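Local coordinates for protein chitinase (Jonesia denitrificans, PDB 5VG0) that carries a copper-binding lytic polysaccharide monooxygenase domain that probably cleaves chitin oxidatively, within a larger protein predicted to hydrolyse chitin as an endochitinase, at residues A[77-83]-A[96-102]; A[1-5]-A[133-137]; A[112-116]-A[138-142]; A[66-72]-A[105-111]. All blocks are in the same frame, centred on the assembly; numbering follows the deposited sequence.

Contact 1. Residues A[77-83]-A[96-102]; sequences PHNTSTW and DQKGQQP. With CU (copper (II) ion), chain C; PER (peroxide ion), chain D.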
loop_
_atom_site.group_PDB
_atom_site.type_symbol
_atom_site.label_atom_id
_atom_site.label_comp_id
_atom_site.label_asym_id
_atom_site.label_seq_id
_atom_site.Cartn_x
_atom_site.Cartn_y
_atom_site.Cartn_z
ATOM N N PRO A 77 -7.403 -5.224 12.622
ATOM C CA PRO A 77 -8.039 -3.959 12.202
ATOM C C PRO A 77 -7.984 -2.871 13.274
ATOM O O PRO A 77 -8.937 -2.574 13.999
ATOM C CB PRO A 77 -9.475 -4.396 11.916
ATOM C CG PRO A 77 -9.706 -5.496 12.870
ATOM C CD PRO A 77 -8.405 -6.222 13.012
ATOM N N HIS A 78 -6.838 -2.231 13.360
ATOM C CA HIS A 78 -6.623 -1.200 14.368
ATOM C C HIS A 78 -7.538 -0.013 14.151
ATOM O O HIS A 78 -7.870 0.352 13.025
ATOM C CB HIS A 78 -5.195 -0.703 14.273
ATOM C CG HIS A 78 -4.205 -1.799 14.355
ATOM N ND1 HIS A 78 -4.155 -2.681 15.414
ATOM C CD2 HIS A 78 -3.258 -2.195 13.482
ATOM C CE1 HIS A 78 -3.197 -3.558 15.198
ATOM N NE2 HIS A 78 -2.640 -3.279 14.039
ATOM N N ASN A 79 -7.895 0.644 15.249
ATOM C CA ASN A 79 -8.576 1.921 15.137
ATOM C C ASN A 79 -7.743 2.852 14.270
ATOM O O ASN A 79 -6.518 2.907 14.396
ATOM C CB ASN A 79 -8.810 2.525 16.518
ATOM C CG ASN A 79 -9.834 1.744 17.305
ATOM O OD1 ASN A 79 -9.537 0.658 17.792
ATOM N ND2 ASN A 79 -11.046 2.261 17.395
ATOM N N THR A 80 -8.419 3.553 13.373
ATOM C CA THR A 80 -7.773 4.235 12.263
ATOM C C THR A 80 -8.172 5.698 12.242
ATOM O O THR A 80 -9.337 6.045 12.452
ATOM C CB THR A 80 -8.224 3.571 10.961
ATOM O OG1 THR A 80 -7.788 2.216 10.946
ATOM C CG2 THR A 80 -7.684 4.262 9.745
ATOM N N SER A 81 -7.197 6.555 11.942
ATOM C CA SER A 81 -7.492 7.955 11.670
ATOM C C SER A 81 -7.843 8.099 10.199
ATOM O O SER A 81 -9.021 8.148 9.849
ATOM C CB SER A 81 -6.340 8.853 12.104
ATOM O OG SER A 81 -5.143 8.409 11.521
ATOM N N THR A 82 -6.852 8.119 9.320
ATOM C CA THR A 82 -7.077 8.260 7.890
ATOM C C THR A 82 -6.342 7.192 7.095
ATOM O O THR A 82 -5.328 6.641 7.519
ATOM C CB THR A 82 -6.631 9.632 7.376
ATOM O OG1 THR A 82 -5.263 9.833 7.698
ATOM C CG2 THR A 82 -7.479 10.750 7.935
ATOM N N TRP A 83 -6.884 6.971 5.908
ATOM C CA TRP A 83 -6.234 6.259 4.818
ATOM C C TRP A 83 -5.857 7.324 3.798
ATOM O O TRP A 83 -6.726 8.038 3.298
ATOM C CB TRP A 83 -7.201 5.258 4.186
ATOM C CG TRP A 83 -7.885 4.341 5.150
ATOM C CD1 TRP A 83 -9.025 4.591 5.847
ATOM C CD2 TRP A 83 -7.465 3.032 5.507
ATOM N NE1 TRP A 83 -9.343 3.517 6.618
ATOM C CE2 TRP A 83 -8.401 2.537 6.430
ATOM C CE3 TRP A 83 -6.388 2.220 5.129
ATOM C CZ2 TRP A 83 -8.283 1.279 6.993
ATOM C CZ3 TRP A 83 -6.284 0.969 5.680
ATOM C CH2 TRP A 83 -7.216 0.513 6.605
ATOM N N ASP A 96 -11.437 9.332 5.788
ATOM C CA ASP A 96 -11.437 9.526 7.238
ATOM C C ASP A 96 -12.227 8.397 7.887
ATOM O O ASP A 96 -13.419 8.232 7.618
ATOM C CB ASP A 96 -12.072 10.885 7.531
ATOM C CG ASP A 96 -12.021 11.278 8.974
ATOM O OD1 ASP A 96 -11.420 10.566 9.800
ATOM O OD2 ASP A 96 -12.585 12.360 9.241
ATOM N N GLN A 97 -11.574 7.618 8.737
ATOM C CA GLN A 97 -12.238 6.559 9.482
ATOM C C GLN A 97 -12.699 7.024 10.854
ATOM O O GLN A 97 -13.342 6.259 11.586
ATOM C CB GLN A 97 -11.315 5.341 9.616
ATOM C CG GLN A 97 -12.037 4.002 9.853
ATOM C CD GLN A 97 -12.649 3.450 8.595
ATOM O OE1 GLN A 97 -12.043 3.446 7.543
ATOM N NE2 GLN A 97 -13.853 2.959 8.705
ATOM N N LYS A 98 -12.378 8.257 11.224
ATOM C CA LYS A 98 -12.944 8.889 12.411
ATOM C C LYS A 98 -12.539 8.184 13.702
ATOM O O LYS A 98 -13.266 8.230 14.700
ATOM C CB LYS A 98 -14.470 8.998 12.314
ATOM C CG LYS A 98 -14.977 9.741 11.091
ATOM C CD LYS A 98 -15.087 11.215 11.338
ATOM C CE LYS A 98 -15.745 11.935 10.159
ATOM N NZ LYS A 98 -15.622 13.411 10.288
ATOM N N GLY A 99 -11.369 7.562 13.721
ATOM C CA GLY A 99 -10.898 6.859 14.888
ATOM C C GLY A 99 -11.538 5.518 15.134
ATOM O O GLY A 99 -11.299 4.925 16.195
ATOM N N GLN A 100 -12.336 5.025 14.196
ATOM C CA GLN A 100 -13.075 3.788 14.345
ATOM C C GLN A 100 -12.290 2.606 13.792
ATOM O O GLN A 100 -11.308 2.742 13.076
ATOM C CB GLN A 100 -14.395 3.895 13.593
ATOM C CG GLN A 100 -15.332 4.954 14.130
ATOM C CD GLN A 100 -16.586 5.096 13.293
ATOM O OE1 GLN A 100 -16.892 4.240 12.460
ATOM N NE2 GLN A 100 -17.307 6.194 13.492
ATOM N N GLN A 101 -12.765 1.434 14.130
ATOM C CA GLN A 101 -12.223 0.185 13.621
ATOM C C GLN A 101 -12.766 -0.076 12.219
ATOM O O GLN A 101 -13.982 -0.012 12.006
ATOM C CB GLN A 101 -12.661 -0.936 14.556
ATOM C CG GLN A 101 -12.312 -2.351 14.147
ATOM C CD GLN A 101 -12.692 -3.353 15.233
ATOM O OE1 GLN A 101 -12.605 -3.052 16.433
ATOM N NE2 GLN A 101 -13.139 -4.534 14.822
ATOM N N PRO A 102 -11.913 -0.384 11.254
ATOM C CA PRO A 102 -12.385 -0.717 9.921
ATOM C C PRO A 102 -12.772 -2.179 9.833
ATOM O O PRO A 102 -12.345 -2.995 10.661
ATOM C CB PRO A 102 -11.150 -0.444 9.054
ATOM C CG PRO A 102 -10.028 -0.784 9.941
ATOM C CD PRO A 102 -10.445 -0.342 11.319
HETATM CU CU CU C . -1.107 -4.306 13.260
HETATM O O1 PER D . 0.212 -3.061 14.399
HETATM O O2 PER D . -0.243 -4.388 14.884
HETATM O O HOH W 1 -1.131 -6.019 15.018
#
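The loop that carries the second histidine of the copper site, 77-83, runs into a strand and packs against 96-102, where a type I' beta turn from Gln97 to Gln100 follows the end of strand 90-96. Pro77 begins the contact with apolar packing, its CB 4.2 Å from Pro102 CG. His78 directs its CA-to-CB bond away from 96-102, and its NE2 binds the copper at 2.0 Å as part of the histidine brace completed by His1. The carbonyl O of His78 lies 3.2 Å from Pro102 CD and accepts a hydrogen bond from Thr80 OG1 at 2.8 Å. Asn79 bonds through ND2 to Gly99 O (2.9 Å). Thr80 N donates to Gln100 O (3.0 Å), while Thr80 O receives a weak bond from Gly99 N (2.8 Å), so the backbone of Thr80 meets the second half of the turn through both its N and its O. At Ser81 the chain turns a corner, and its O accepts from Gln97 N (2.8 Å). Thr82 then forms an antiparallel non-hydrogen-bonded pair with Asp96, and its OG1 is hydrogen-bonded to Asn125. Asp96 OD1 takes the amide of Lys98 in an Asx turn. Buried Trp83 closes the contact: CZ2 rests 3.9 Å from Pro102 CB, and NE1 donates to Gln97 OE1 at 2.9 Å.

Contact 2. Residues A[1-5]-A[133-137]; sequences HGWVT and FYNCM. With CU (copper (II) ion), chain C; PER (peroxide ion), chain D.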
loop_
_atom_site.group_PDB
_atom_site.type_symbol
_atom_site.label_atom_id
_atom_site.label_comp_id
_atom_site.label_asym_id
_atom_site.label_seq_id
_atom_site.Cartn_x
_atom_site.Cartn_y
_atom_site.Cartn_z
ATOM N N HIS A 1 -2.071 -4.364 11.322
ATOM C CA HIS A 1 -1.424 -5.141 10.268
ATOM C C HIS A 1 -2.393 -5.394 9.132
ATOM O O HIS A 1 -3.564 -5.711 9.359
ATOM C CB HIS A 1 -0.882 -6.450 10.827
ATOM C CG HIS A 1 0.373 -6.267 11.611
ATOM N ND1 HIS A 1 0.490 -5.326 12.602
ATOM C CD2 HIS A 1 1.579 -6.870 11.529
ATOM C CE1 HIS A 1 1.703 -5.372 13.119
ATOM N NE2 HIS A 1 2.384 -6.301 12.481
ATOM N N GLY A 2 -1.911 -5.254 7.906
ATOM C CA GLY A 2 -2.734 -5.464 6.731
ATOM C C GLY A 2 -2.001 -4.975 5.510
ATOM O O GLY A 2 -0.958 -4.325 5.604
ATOM N N TRP A 3 -2.549 -5.301 4.347
ATOM C CA TRP A 3 -1.907 -4.928 3.091
ATOM C C TRP A 3 -2.951 -4.838 1.982
ATOM O O TRP A 3 -4.072 -5.333 2.108
ATOM C CB TRP A 3 -0.749 -5.860 2.723
ATOM C CG TRP A 3 -1.082 -7.207 2.195
ATOM C CD1 TRP A 3 -0.953 -7.596 0.905
ATOM C CD2 TRP A 3 -1.524 -8.369 2.916
ATOM N NE1 TRP A 3 -1.287 -8.915 0.760
ATOM C CE2 TRP A 3 -1.641 -9.418 1.982
ATOM C CE3 TRP A 3 -1.824 -8.622 4.251
ATOM C CZ2 TRP A 3 -2.065 -10.697 2.338
ATOM C CZ3 TRP A 3 -2.232 -9.891 4.612
ATOM C CH2 TRP A 3 -2.355 -10.914 3.658
ATOM N N VAL A 4 -2.552 -4.213 0.883
ATOM C CA VAL A 4 -3.408 -4.034 -0.280
ATOM C C VAL A 4 -3.246 -5.230 -1.204
ATOM O O VAL A 4 -2.139 -5.530 -1.670
ATOM C CB VAL A 4 -3.079 -2.726 -1.008
ATOM C CG1 VAL A 4 -3.889 -2.605 -2.277
ATOM C CG2 VAL A 4 -3.331 -1.531 -0.104
ATOM N N THR A 5 -4.350 -5.903 -1.482
ATOM C CA THR A 5 -4.329 -7.112 -2.287
ATOM C C THR A 5 -4.729 -6.885 -3.740
ATOM O O THR A 5 -4.371 -7.698 -4.587
ATOM C CB THR A 5 -5.236 -8.174 -1.674
ATOM O OG1 THR A 5 -6.567 -7.673 -1.642
ATOM C CG2 THR A 5 -4.803 -8.539 -0.256
ATOM N N PHE A 133 1.031 1.980 8.140
ATOM C CA PHE A 133 1.369 0.882 7.257
ATOM C C PHE A 133 1.475 1.408 5.836
ATOM O O PHE A 133 0.678 2.237 5.407
ATOM C CB PHE A 133 0.338 -0.255 7.354
ATOM C CG PHE A 133 0.384 -0.942 8.671
ATOM C CD1 PHE A 133 -0.213 -0.387 9.785
ATOM C CD2 PHE A 133 1.090 -2.123 8.820
ATOM C CE1 PHE A 133 -0.101 -0.994 11.019
ATOM C CE2 PHE A 133 1.193 -2.722 10.047
ATOM C CZ PHE A 133 0.611 -2.147 11.152
ATOM N N TYR A 134 2.467 0.915 5.102
ATOM C CA TYR A 134 2.892 1.497 3.835
ATOM C C TYR A 134 2.778 0.458 2.728
ATOM O O TYR A 134 3.389 -0.605 2.807
ATOM C CB TYR A 134 4.329 1.989 3.961
ATOM C CG TYR A 134 4.470 3.172 4.896
ATOM C CD1 TYR A 134 4.586 3.004 6.276
ATOM C CD2 TYR A 134 4.449 4.469 4.400
ATOM C CE1 TYR A 134 4.687 4.108 7.123
ATOM C CE2 TYR A 134 4.563 5.559 5.239
ATOM C CZ TYR A 134 4.674 5.379 6.594
ATOM O OH TYR A 134 4.779 6.505 7.380
ATOM N N ASN A 135 2.034 0.794 1.674
ATOM C CA ASN A 135 1.801 -0.110 0.552
ATOM C C ASN A 135 1.945 0.636 -0.766
ATOM O O ASN A 135 1.143 1.532 -1.052
ATOM C CB ASN A 135 0.387 -0.704 0.576
ATOM C CG ASN A 135 0.209 -1.844 1.592
ATOM O OD1 ASN A 135 0.041 -2.982 1.200
ATOM N ND2 ASN A 135 0.270 -1.537 2.868
ATOM N N CYS A 136 2.913 0.245 -1.588
ATOM C CA CYS A 136 3.037 0.767 -2.943
ATOM C C CYS A 136 2.425 -0.182 -3.956
ATOM O O CYS A 136 2.634 -1.391 -3.886
ATOM C CB CYS A 136 4.502 0.966 -3.293
ATOM S SG CYS A 136 5.128 2.487 -2.618
ATOM N N MET A 137 1.745 0.393 -4.940
ATOM C CA MET A 137 1.139 -0.337 -6.048
ATOM C C MET A 137 1.639 0.290 -7.343
ATOM O O MET A 137 1.439 1.485 -7.577
ATOM C CB MET A 137 -0.391 -0.247 -6.026
ATOM C CG MET A 137 -1.114 -1.053 -4.959
ATOM S SD MET A 137 -0.803 -0.639 -3.230
ATOM C CE MET A 137 -1.446 1.022 -3.191
HETATM CU CU CU C . -1.107 -4.306 13.260
HETATM O O1 PER D . 0.212 -3.061 14.399
HETATM O O2 PER D . -0.243 -4.388 14.884
HETATM O O HOH W 1 -1.131 -6.019 15.018
#
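Strands 2-5 and 133-137 run almost parallel, their directions 14° apart and their axes 7.1 Å apart at closest approach. No backbone-to-backbone hydrogen bond joins them, for they belong to two different sheets that face each other across the core of the domain. Side chains therefore bridge the gap. From 133-137, Phe133, Asn135 and Met137 point toward the N-terminal strand, whereas Tyr134 and Cys136 point away, the latter into a disulfide with Cys42. Asn135 makes the polar link: its OD1 accepts a hydrogen bond from Val4 N at 2.9 Å with nearly straight geometry, and also lies 3.3 Å from Trp3 CA. Beyond it, Val4 CG1 packs on Met137 SD at 3.8 Å, while Trp72 of strand 68-74 touches both Val4 and Asn135. At the other end, Phe133 presents its ring edge to the face of the His1 imidazole in an offset edge-to-face pair, with centroids 5.1 Å apart and planes at 61°. Phe133 CZ comes within 3.4 Å of peroxide O1, so this ring also lines the peroxide pocket. His1 chelates the copper through its amino N (2.2 Å) and ND1 (2.0 Å), and with His78, from the loop before strand 80-87, it forms the T-shaped histidine brace that defines lytic polysaccharide monooxygenases, set here at the edge of a beta sandwich.

Contact 3. Residues A[112-116]-A[138-142]; sequences DLPTG and DVVVS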
loop_
_atom_site.group_PDB
_atom_site.type_symbol
_atom_site.label_atom_id
_atom_site.label_comp_id
_atom_site.label_asym_id
_atom_site.label_seq_id
_atom_site.Cartn_x
_atom_site.Cartn_y
_atom_site.Cartn_z
ATOM N N ASP A 112 -9.992 9.738 -10.846
ATOM C CA ASP A 112 -9.161 10.793 -11.427
ATOM C C ASP A 112 -7.678 10.460 -11.311
ATOM O O ASP A 112 -6.847 11.339 -11.083
ATOM C CB ASP A 112 -9.476 12.165 -10.815
ATOM C CG ASP A 112 -8.789 13.306 -11.517
ATOM O OD1 ASP A 112 -8.572 13.235 -12.739
ATOM O OD2 ASP A 112 -8.493 14.301 -10.838
ATOM N N LEU A 113 -7.331 9.195 -11.515
ATOM C CA LEU A 113 -5.919 8.832 -11.578
ATOM C C LEU A 113 -5.341 9.230 -12.936
ATOM O O LEU A 113 -5.986 9.032 -13.965
ATOM C CB LEU A 113 -5.742 7.337 -11.378
ATOM C CG LEU A 113 -6.140 6.823 -10.000
ATOM C CD1 LEU A 113 -6.105 5.315 -9.968
ATOM C CD2 LEU A 113 -5.261 7.379 -8.917
ATOM N N PRO A 114 -4.138 9.794 -12.961
ATOM C CA PRO A 114 -3.541 10.203 -14.233
ATOM C C PRO A 114 -3.171 8.994 -15.071
ATOM O O PRO A 114 -2.788 7.944 -14.555
ATOM C CB PRO A 114 -2.298 10.979 -13.797
ATOM C CG PRO A 114 -1.931 10.356 -12.481
ATOM C CD PRO A 114 -3.235 10.027 -11.822
ATOM N N THR A 115 -3.260 9.155 -16.386
ATOM C CA THR A 115 -2.918 8.050 -17.272
ATOM C C THR A 115 -1.409 7.830 -17.305
ATOM O O THR A 115 -0.616 8.718 -16.981
ATOM C CB THR A 115 -3.467 8.256 -18.692
ATOM O OG1 THR A 115 -2.889 9.421 -19.284
ATOM C CG2 THR A 115 -4.987 8.393 -18.689
ATOM N N GLY A 116 -1.025 6.630 -17.724
ATOM C CA GLY A 116 0.373 6.252 -17.808
ATOM C C GLY A 116 0.823 5.455 -16.603
ATOM O O GLY A 116 0.034 4.954 -15.809
ATOM N N ASP A 138 2.264 -0.507 -8.179
ATOM C CA ASP A 138 2.732 -0.068 -9.492
ATOM C C ASP A 138 1.640 -0.342 -10.509
ATOM O O ASP A 138 1.222 -1.489 -10.678
ATOM C CB ASP A 138 4.021 -0.792 -9.859
ATOM C CG ASP A 138 5.112 -0.493 -8.869
ATOM O OD1 ASP A 138 5.509 0.686 -8.774
ATOM O OD2 ASP A 138 5.559 -1.425 -8.181
ATOM N N VAL A 139 1.184 0.714 -11.180
ATOM C CA VAL A 139 0.027 0.621 -12.049
ATOM C C VAL A 139 0.314 1.305 -13.371
ATOM O O VAL A 139 1.177 2.173 -13.485
ATOM C CB VAL A 139 -1.238 1.228 -11.393
ATOM C CG1 VAL A 139 -1.599 0.451 -10.144
ATOM C CG2 VAL A 139 -1.066 2.723 -11.087
ATOM N N VAL A 140 -0.429 0.890 -14.386
ATOM C CA VAL A 140 -0.481 1.583 -15.662
ATOM C C VAL A 140 -1.941 1.923 -15.891
ATOM O O VAL A 140 -2.784 1.024 -15.981
ATOM C CB VAL A 140 0.074 0.742 -16.825
ATOM C CG1 VAL A 140 0.019 1.555 -18.114
ATOM C CG2 VAL A 140 1.483 0.279 -16.532
ATOM N N VAL A 141 -2.241 3.211 -15.958
ATOM C CA VAL A 141 -3.604 3.707 -16.055
ATOM C C VAL A 141 -3.897 4.031 -17.512
ATOM O O VAL A 141 -3.115 4.720 -18.171
ATOM C CB VAL A 141 -3.765 4.957 -15.177
ATOM C CG1 VAL A 141 -5.161 5.563 -15.358
ATOM C CG2 VAL A 141 -3.472 4.641 -13.702
ATOM N N SER A 142 -5.036 3.567 -18.009
ATOM C CA SER A 142 -5.483 3.969 -19.335
ATOM C C SER A 142 -6.978 4.195 -19.345
ATOM O O SER A 142 -7.489 4.845 -20.249
ATOM C CB SER A 142 -5.103 2.933 -20.388
ATOM O OG SER A 142 -5.740 1.700 -20.127
ATOM O OXT SER A 142 -7.658 3.723 -18.440
#
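A short antiparallel backbone bridge ties the C-terminal end of strand 131-141 to the loop between strands 105-110 and 118-126, far from the copper site. Gly116 and Val141 form a hydrogen-bonded pair: Gly116 N donates to Val141 O and Val141 N to Gly116 O, each at 2.9 Å and close to linear. Two CA-H...O contacts flank the pair, from Val140 CA to Gly116 O (3.4 Å) and from Thr115 CA to Val141 O (3.5 Å). Glycine suits this position, since at its backbone angles (phi 98°, psi -166°) a CB would be jammed against the carbonyl O of Thr115. Before the bridge the loop bends across the strand end, the two touching parts running about perpendicular, and wraps round the Val141 side chain. Pro114 O sits 3.2 Å from Val141 CB, and Leu113 CB packs 4.2 Å from Val141 CG2. Val141 is buried, whereas Thr115 and the terminal Ser142 are exposed. Around this corner, strand 62-64 pairs in parallel with 131-141, and its Ile64 packs against Leu113, Val139 and Val141. Val87 of strand 80-87 touches Leu113 and Pro114, and the loop leads directly into strand 118-126, the antiparallel neighbour of 131-141.

Contact 4. Residues A[66-72]-A[105-111]; sequences STVDLTW and SLTHTLT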
loop_
_atom_site.group_PDB
_atom_site.type_symbol
_atom_site.label_atom_id
_atom_site.label_comp_id
_atom_site.label_asym_id
_atom_site.label_seq_id
_atom_site.Cartn_x
_atom_site.Cartn_y
_atom_site.Cartn_z
ATOM N N SER A 66 -8.870 4.786 -14.776
ATOM C CA SER A 66 -8.646 6.002 -13.998
ATOM C C SER A 66 -9.503 6.068 -12.749
ATOM O O SER A 66 -9.204 6.853 -11.848
ATOM C CB SER A 66 -8.863 7.248 -14.844
ATOM O OG SER A 66 -10.191 7.311 -15.319
ATOM N N THR A 67 -10.570 5.279 -12.695
ATOM C CA THR A 67 -11.332 5.021 -11.479
ATOM C C THR A 67 -11.193 3.533 -11.193
ATOM O O THR A 67 -11.402 2.701 -12.087
ATOM C CB THR A 67 -12.801 5.416 -11.665
ATOM O OG1 THR A 67 -12.885 6.837 -11.705
ATOM C CG2 THR A 67 -13.660 4.924 -10.524
ATOM N N VAL A 68 -10.804 3.197 -9.969
ATOM C CA VAL A 68 -10.471 1.823 -9.617
ATOM C C VAL A 68 -10.872 1.569 -8.176
ATOM O O VAL A 68 -10.749 2.450 -7.324
ATOM C CB VAL A 68 -8.960 1.570 -9.837
ATOM C CG1 VAL A 68 -8.107 2.424 -8.911
ATOM C CG2 VAL A 68 -8.623 0.089 -9.679
ATOM N N ASP A 69 -11.327 0.348 -7.909
ATOM C CA ASP A 69 -11.585 -0.103 -6.553
ATOM C C ASP A 69 -10.324 -0.775 -6.033
ATOM O O ASP A 69 -9.779 -1.679 -6.672
ATOM C CB ASP A 69 -12.743 -1.100 -6.519
ATOM C CG ASP A 69 -14.088 -0.459 -6.769
ATOM O OD1 ASP A 69 -14.195 0.777 -6.766
ATOM O OD2 ASP A 69 -15.060 -1.220 -6.953
ATOM N N LEU A 70 -9.887 -0.352 -4.861
ATOM C CA LEU A 70 -8.695 -0.862 -4.207
ATOM C C LEU A 70 -9.117 -1.567 -2.925
ATOM O O LEU A 70 -9.876 -1.010 -2.133
ATOM C CB LEU A 70 -7.810 0.334 -3.927
ATOM C CG LEU A 70 -6.484 0.061 -3.290
ATOM C CD1 LEU A 70 -5.517 1.133 -3.770
ATOM C CD2 LEU A 70 -6.607 0.081 -1.796
ATOM N N THR A 71 -8.619 -2.779 -2.721
ATOM C CA THR A 71 -9.040 -3.631 -1.616
ATOM C C THR A 71 -7.877 -3.935 -0.684
ATOM O O THR A 71 -6.792 -4.328 -1.129
ATOM C CB THR A 71 -9.663 -4.929 -2.124
ATOM O OG1 THR A 71 -10.848 -4.601 -2.855
ATOM C CG2 THR A 71 -10.028 -5.856 -0.963
ATOM N N TRP A 72 -8.124 -3.753 0.606
ATOM C CA TRP A 72 -7.237 -4.146 1.688
ATOM C C TRP A 72 -7.705 -5.437 2.340
ATOM O O TRP A 72 -8.903 -5.697 2.466
ATOM C CB TRP A 72 -7.259 -3.096 2.794
ATOM C CG TRP A 72 -6.616 -1.776 2.516
ATOM C CD1 TRP A 72 -7.133 -0.727 1.821
ATOM C CD2 TRP A 72 -5.327 -1.358 2.975
ATOM N NE1 TRP A 72 -6.241 0.315 1.820
ATOM C CE2 TRP A 72 -5.123 -0.048 2.522
ATOM C CE3 TRP A 72 -4.326 -1.976 3.729
ATOM C CZ2 TRP A 72 -3.959 0.669 2.797
ATOM C CZ3 TRP A 72 -3.167 -1.267 4.004
ATOM C CH2 TRP A 72 -2.999 0.044 3.541
ATOM N N SER A 105 -12.069 -6.605 5.555
ATOM C CA SER A 105 -12.039 -6.477 4.107
ATOM C C SER A 105 -12.604 -5.106 3.785
ATOM O O SER A 105 -13.756 -4.826 4.109
ATOM C CB SER A 105 -12.884 -7.556 3.452
ATOM O OG SER A 105 -12.829 -7.400 2.048
ATOM N N LEU A 106 -11.788 -4.247 3.188
ATOM C CA LEU A 106 -12.126 -2.840 2.991
ATOM C C LEU A 106 -11.804 -2.456 1.563
ATOM O O LEU A 106 -10.700 -2.723 1.089
ATOM C CB LEU A 106 -11.292 -1.981 3.952
ATOM C CG LEU A 106 -11.438 -0.479 3.859
ATOM C CD1 LEU A 106 -12.851 -0.025 4.174
ATOM C CD2 LEU A 106 -10.461 0.157 4.813
ATOM N N THR A 107 -12.757 -1.819 0.886
ATOM C CA THR A 107 -12.557 -1.348 -0.474
ATOM C C THR A 107 -12.766 0.157 -0.528
ATOM O O THR A 107 -13.765 0.667 -0.020
ATOM C CB THR A 107 -13.479 -2.090 -1.440
ATOM O OG1 THR A 107 -13.170 -3.495 -1.386
ATOM C CG2 THR A 107 -13.313 -1.587 -2.854
ATOM N N HIS A 108 -11.831 0.852 -1.164
ATOM C CA HIS A 108 -11.927 2.271 -1.448
ATOM C C HIS A 108 -11.894 2.482 -2.951
ATOM O O HIS A 108 -11.154 1.812 -3.658
ATOM C CB HIS A 108 -10.734 2.999 -0.860
ATOM C CG HIS A 108 -10.769 3.112 0.623
ATOM N ND1 HIS A 108 -9.630 3.081 1.391
ATOM C CD2 HIS A 108 -11.796 3.282 1.481
ATOM C CE1 HIS A 108 -9.952 3.223 2.657
ATOM N NE2 HIS A 108 -11.260 3.344 2.742
ATOM N N THR A 109 -12.665 3.438 -3.425
ATOM C CA THR A 109 -12.664 3.799 -4.832
ATOM C C THR A 109 -11.822 5.045 -5.035
ATOM O O THR A 109 -12.137 6.109 -4.499
ATOM C CB THR A 109 -14.081 4.037 -5.347
ATOM O OG1 THR A 109 -14.864 2.868 -5.102
ATOM C CG2 THR A 109 -14.078 4.349 -6.835
ATOM N N LEU A 110 -10.760 4.908 -5.815
ATOM C CA LEU A 110 -9.944 6.041 -6.229
ATOM C C LEU A 110 -10.437 6.498 -7.592
ATOM O O LEU A 110 -10.803 5.679 -8.442
ATOM C CB LEU A 110 -8.476 5.629 -6.342
ATOM C CG LEU A 110 -7.824 5.127 -5.064
ATOM C CD1 LEU A 110 -6.338 4.920 -5.285
ATOM C CD2 LEU A 110 -8.064 6.051 -3.894
ATOM N N THR A 111 -10.461 7.815 -7.799
ATOM C CA THR A 111 -10.909 8.383 -9.064
ATOM C C THR A 111 -9.883 9.389 -9.568
ATOM O O THR A 111 -9.012 9.847 -8.829
ATOM C CB THR A 111 -12.293 9.078 -8.978
ATOM O OG1 THR A 111 -12.181 10.315 -8.278
ATOM C CG2 THR A 111 -13.325 8.182 -8.347
HETATM O O HOH W 2 -9.884 -8.245 1.753
#
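Leu70, Trp72, His108 and Leu110 are buried on the inner face of an antiparallel strand pair, 68-72 with 105-110, which belongs to the three-stranded sheet of the domain's beta sandwich. Across the pair, Leu70 CD1 meets Leu110 CD1 (4.2 Å), Val68 CG1 meets Leu110 CB (4.1 Å) and Trp72 CB meets Leu106 CB (4.3 Å). Two polar groups within this layer, Trp72 NE1 and His108 ND1, share a partner in Tyr85 OH of the opposing sheet, while the ring of Trp83 packs against both side chains. The backbone is paired in regular register. Val68 N to Leu110 O and Leu110 N to Val68 O are both 2.9 Å; Leu70 N to His108 O is 2.8 Å and His108 N to Leu70 O 2.9 Å. At the Trp72 end, Trp72 N to Leu106 O is short (2.8 Å), but Leu106 N to Trp72 O is weak at 3.3 Å. The other face is hydrophilic: Thr109 OG1 donates to Asp69 OD1 at 2.8 Å, and the hydroxyls Thr71 OG1 and Thr107 OG1 meet at 3.0 Å. Just past the weak bond, water 2 bridges the strands, donating to Trp72 O at 2.8 Å and hydrogen-bonded to Ser105 OG at 3.1 Å.

How the contacts relate
From the N terminus, strand 2-6 opens the widest loop, which contact 2 closes only at 133-137, joining the two sheets of the sandwich. Within it, contact 4 closes 66-72 onto 105-111 and extends the sheet begun by strand 2-6, with Thr5 N probably hydrogen-bonded to Thr71 O. Contact 1 is nested inside that loop in turn, and its Trp83 packs on Leu106, His108 and Trp72 of contact 4. Contacts 1 and 2 meet at the copper, bound by His78 and His1, with Phe133 bordering the peroxide. Contact 3 follows contact 4 in series but crosses contact 2, taking over strand 131-141 where that contact ends, at the opposite end of the domain from the metal.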